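Local coordinates for carbonic anhydrase (Sordaria macrospora, PDB 4O1K) that catalyses the reversible hydration of carbon dioxide to bicarbonate and protons, as a zinc-dependent beta-carbonic anhydrase that assembles into a tetramer, at the interface of chains A and B and the interface of chains A and C. Residues are numbered along the deposited sequence; one frame, centred on the assembly and turned at random. Chains: chain A/B/C, Carbonic anhydrase.

Contact 1: the interface of chains A and B. Residues chain A 132, 135-136, 139, 142; chain B 86-87, 175.
Helix 130-143 of chain A presents one flank to chain B here, meeting B:Lys175, just beyond the end of helix 154-174, and the loop residue B:Asn86. A salt bridge across the interface, also a hydrogen bond, joins the ammonium NZ of B:Lys175 to OD1 of A:Asp139 at 2.9 Å. It reaches the carboxylate from the syn side, but 32° out of its plane. The lysine chain gets there by running straight beyond CG, with CG anti to the carbonyl carbon. A:Arg142 shares that oxygen from its own chain: its NH1, 3.4 Å from A:Asp139 OD1, meets it at the in-plane edge of the guanidinium, so two cations flank one carboxylate oxygen.

Alongside, A:Arg135 supplies aliphatic packing. Its CD touches CB of B:Lys175 at 3.7 Å, and the same carbon is 3.8 Å from CB of B:Asn86. A bend at chi3 (-55°) turns the guanidinium away from the lysine ammonium, and CA of A:Pro132 covers part of one face, 3.5 Å above the plane. With the lysine cut back to an alanine, CB could still rest on A:Arg135 CD, but A:Asp139 would probably lose its cationic mate from chain B and a gap would open beside the arginine chain.

The amides of A:Asn136 and B:Asn86 are turned 54° against each other. As modelled, their ND2 atoms sit 2.6 Å apart, donor against donor; the amide orientations are therefore doubtful, and one may be flipped. Overall, the patch joins two subunits of the tetramer through a charged pair bordered by side-chain methylenes.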
# COMPACT_ATOMS: atom_id res chain seq x y z
N PRO A 132 -0.23 11.54 2.73
CA PRO A 132 -0.14 10.97 1.37
C PRO A 132 -1.52 10.52 0.86
O PRO A 132 -1.72 10.47 -0.37
CB PRO A 132 0.75 9.75 1.56
CG PRO A 132 1.26 9.79 2.96
CD PRO A 132 0.30 10.61 3.73
N ARG A 135 -3.14 13.66 -0.48
CA ARG A 135 -2.37 14.14 -1.62
C ARG A 135 -3.07 13.79 -2.92
O ARG A 135 -3.04 14.57 -3.88
CB ARG A 135 -0.94 13.56 -1.58
CG ARG A 135 0.04 14.10 -2.66
CD ARG A 135 1.43 13.61 -2.30
NE ARG A 135 1.74 14.02 -0.92
CZ ARG A 135 2.38 13.29 -0.01
NH1 ARG A 135 2.87 12.09 -0.29
NH2 ARG A 135 2.57 13.77 1.22
N ASN A 136 -3.74 12.64 -2.96
CA ASN A 136 -4.42 12.24 -4.21
C ASN A 136 -5.45 13.23 -4.66
O ASN A 136 -5.70 13.42 -5.86
CB ASN A 136 -5.10 10.90 -3.99
CG ASN A 136 -4.11 9.79 -3.81
OD1 ASN A 136 -3.92 9.27 -2.70
ND2 ASN A 136 -3.47 9.42 -4.89
N ASP A 139 -3.85 16.13 -6.10
CA ASP A 139 -3.47 15.79 -7.46
C ASP A 139 -4.64 16.02 -8.41
O ASP A 139 -4.47 16.56 -9.52
CB ASP A 139 -2.99 14.34 -7.56
CG ASP A 139 -1.57 14.14 -7.04
OD1 ASP A 139 -0.88 15.14 -6.76
OD2 ASP A 139 -1.15 12.97 -6.93
N ARG A 142 -4.81 19.74 -9.15
CA ARG A 142 -3.78 20.17 -10.09
C ARG A 142 -4.11 19.76 -11.52
O ARG A 142 -3.79 20.48 -12.46
CB ARG A 142 -2.40 19.66 -9.64
CG ARG A 142 -1.95 20.26 -8.31
CD ARG A 142 -0.60 19.71 -7.83
NE ARG A 142 -0.25 20.28 -6.53
CZ ARG A 142 -0.17 19.58 -5.40
NH1 ARG A 142 -0.38 18.26 -5.39
NH2 ARG A 142 0.13 20.21 -4.27
N ASN B 86 2.34 8.02 -3.98
CA ASN B 86 1.88 8.55 -2.71
C ASN B 86 1.19 7.55 -1.78
O ASN B 86 1.14 7.75 -0.58
CB ASN B 86 1.10 9.85 -2.87
CG ASN B 86 0.15 9.81 -4.02
OD1 ASN B 86 0.54 9.96 -5.18
ND2 ASN B 86 -1.11 9.63 -3.72
N THR B 87 0.69 6.43 -2.28
CA THR B 87 0.13 5.47 -1.34
C THR B 87 1.02 4.26 -1.09
O THR B 87 0.59 3.22 -0.55
CB THR B 87 -1.34 5.08 -1.70
OG1 THR B 87 -1.35 4.23 -2.86
CG2 THR B 87 -2.17 6.33 -1.97
N LYS B 175 6.26 16.98 -2.97
CA LYS B 175 4.94 17.07 -2.33
C LYS B 175 4.95 16.64 -0.88
O LYS B 175 4.05 17.02 -0.11
CB LYS B 175 3.93 16.19 -3.07
CG LYS B 175 3.71 16.58 -4.54
CD LYS B 175 2.78 15.52 -5.23
CE LYS B 175 2.69 15.78 -6.74
NZ LYS B 175 1.88 14.70 -7.39

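Contact 2: the interface of chains A and C. Residues chain A 96, 101; chain C 127-128.
A:His101 and C:Leu127 meet where the end of helix 89-100 in chain A comes up against the loop that leads into helix 130-143 of chain C. From CB outward, the histidine reaches toward chain C. Its CB, with CG anti to the carbonyl carbon (chi1 -58°), sends the imidazole across the interface, and the turn about the CB-CG bond sets the ring so that its CE1-NE2 side leads. CE1 comes within 4.2 Å of the methyl CD1 of C:Leu127, a loose contact. At the tip, NE2 lies 4.0 Å from CG of the same leucine, which crosses the ring at a slant. The two side chains thus touch lightly, through the outer end of the imidazole and the branch point of the leucine.

NE2 also points at a water that spans the interface. The modelled separation of 2.4 Å between NE2 and water 1 is very short for a hydrogen bond, so its exact length is doubtful, although the angle at the hydrogen, 146°, is reasonable. On the far side, the water meets the backbone carbonyl of C:Leu127. The carboxylate of A:Glu96, one turn back along helix 89-100, comes near the same water, but its OE2 makes at most a weak contact. Next in the loop, C:Gly128 runs past with a backbone shape that residues with a side chain seldom adopt. The bridge finishes with water 1 standing 2.9 Å from O of C:Leu127.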
# COMPACT_ATOMS: atom_id res chain seq x y z
N GLU A 96 -10.99 -5.86 -8.48
CA GLU A 96 -10.67 -7.13 -9.12
C GLU A 96 -11.67 -8.22 -8.75
O GLU A 96 -12.19 -8.94 -9.61
CB GLU A 96 -9.26 -7.56 -8.69
CG GLU A 96 -8.91 -9.00 -9.02
CD GLU A 96 -8.18 -9.11 -10.33
OE1 GLU A 96 -8.58 -8.38 -11.26
OE2 GLU A 96 -7.21 -9.89 -10.42
N HIS A 101 -14.87 -12.09 -10.00
CA HIS A 101 -15.43 -13.21 -9.26
C HIS A 101 -16.90 -13.01 -8.87
O HIS A 101 -17.66 -13.98 -8.83
CB HIS A 101 -14.55 -13.51 -8.04
CG HIS A 101 -13.13 -13.82 -8.41
ND1 HIS A 101 -12.76 -14.98 -9.07
CD2 HIS A 101 -11.98 -13.11 -8.24
CE1 HIS A 101 -11.45 -14.97 -9.27
NE2 HIS A 101 -10.96 -13.85 -8.78
N LEU C 127 -5.86 -16.26 -7.09
CA LEU C 127 -6.89 -15.22 -7.24
C LEU C 127 -6.27 -13.87 -7.63
O LEU C 127 -6.86 -12.82 -7.39
CB LEU C 127 -7.72 -15.09 -5.96
CG LEU C 127 -9.05 -15.83 -5.90
CD1 LEU C 127 -8.97 -17.11 -6.68
CD2 LEU C 127 -9.49 -16.12 -4.50
N GLY C 128 -5.08 -13.91 -8.23
CA GLY C 128 -4.43 -12.71 -8.73
C GLY C 128 -4.14 -11.68 -7.65
O GLY C 128 -3.53 -12.00 -6.63
O HOH W 1 -8.95 -12.58 -9.33

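The C-alpha centres of contact 1 and contact 2 lie about 27 Å apart, and they join chain A to two different neighbours. Much the same pieces of the fold serve both, with roles exchanged. In contact 1, chain A offers helix 130-143 and chain B includes the loop just before helix 89-100; in contact 2, chain A offers helix 89-100 and its end, while chain C brings the loop just before helix 130-143. Each interface is two-fold symmetric, so every patch has a twin with the chains exchanged. Together, the two interfaces can link the subunits into the tetramer.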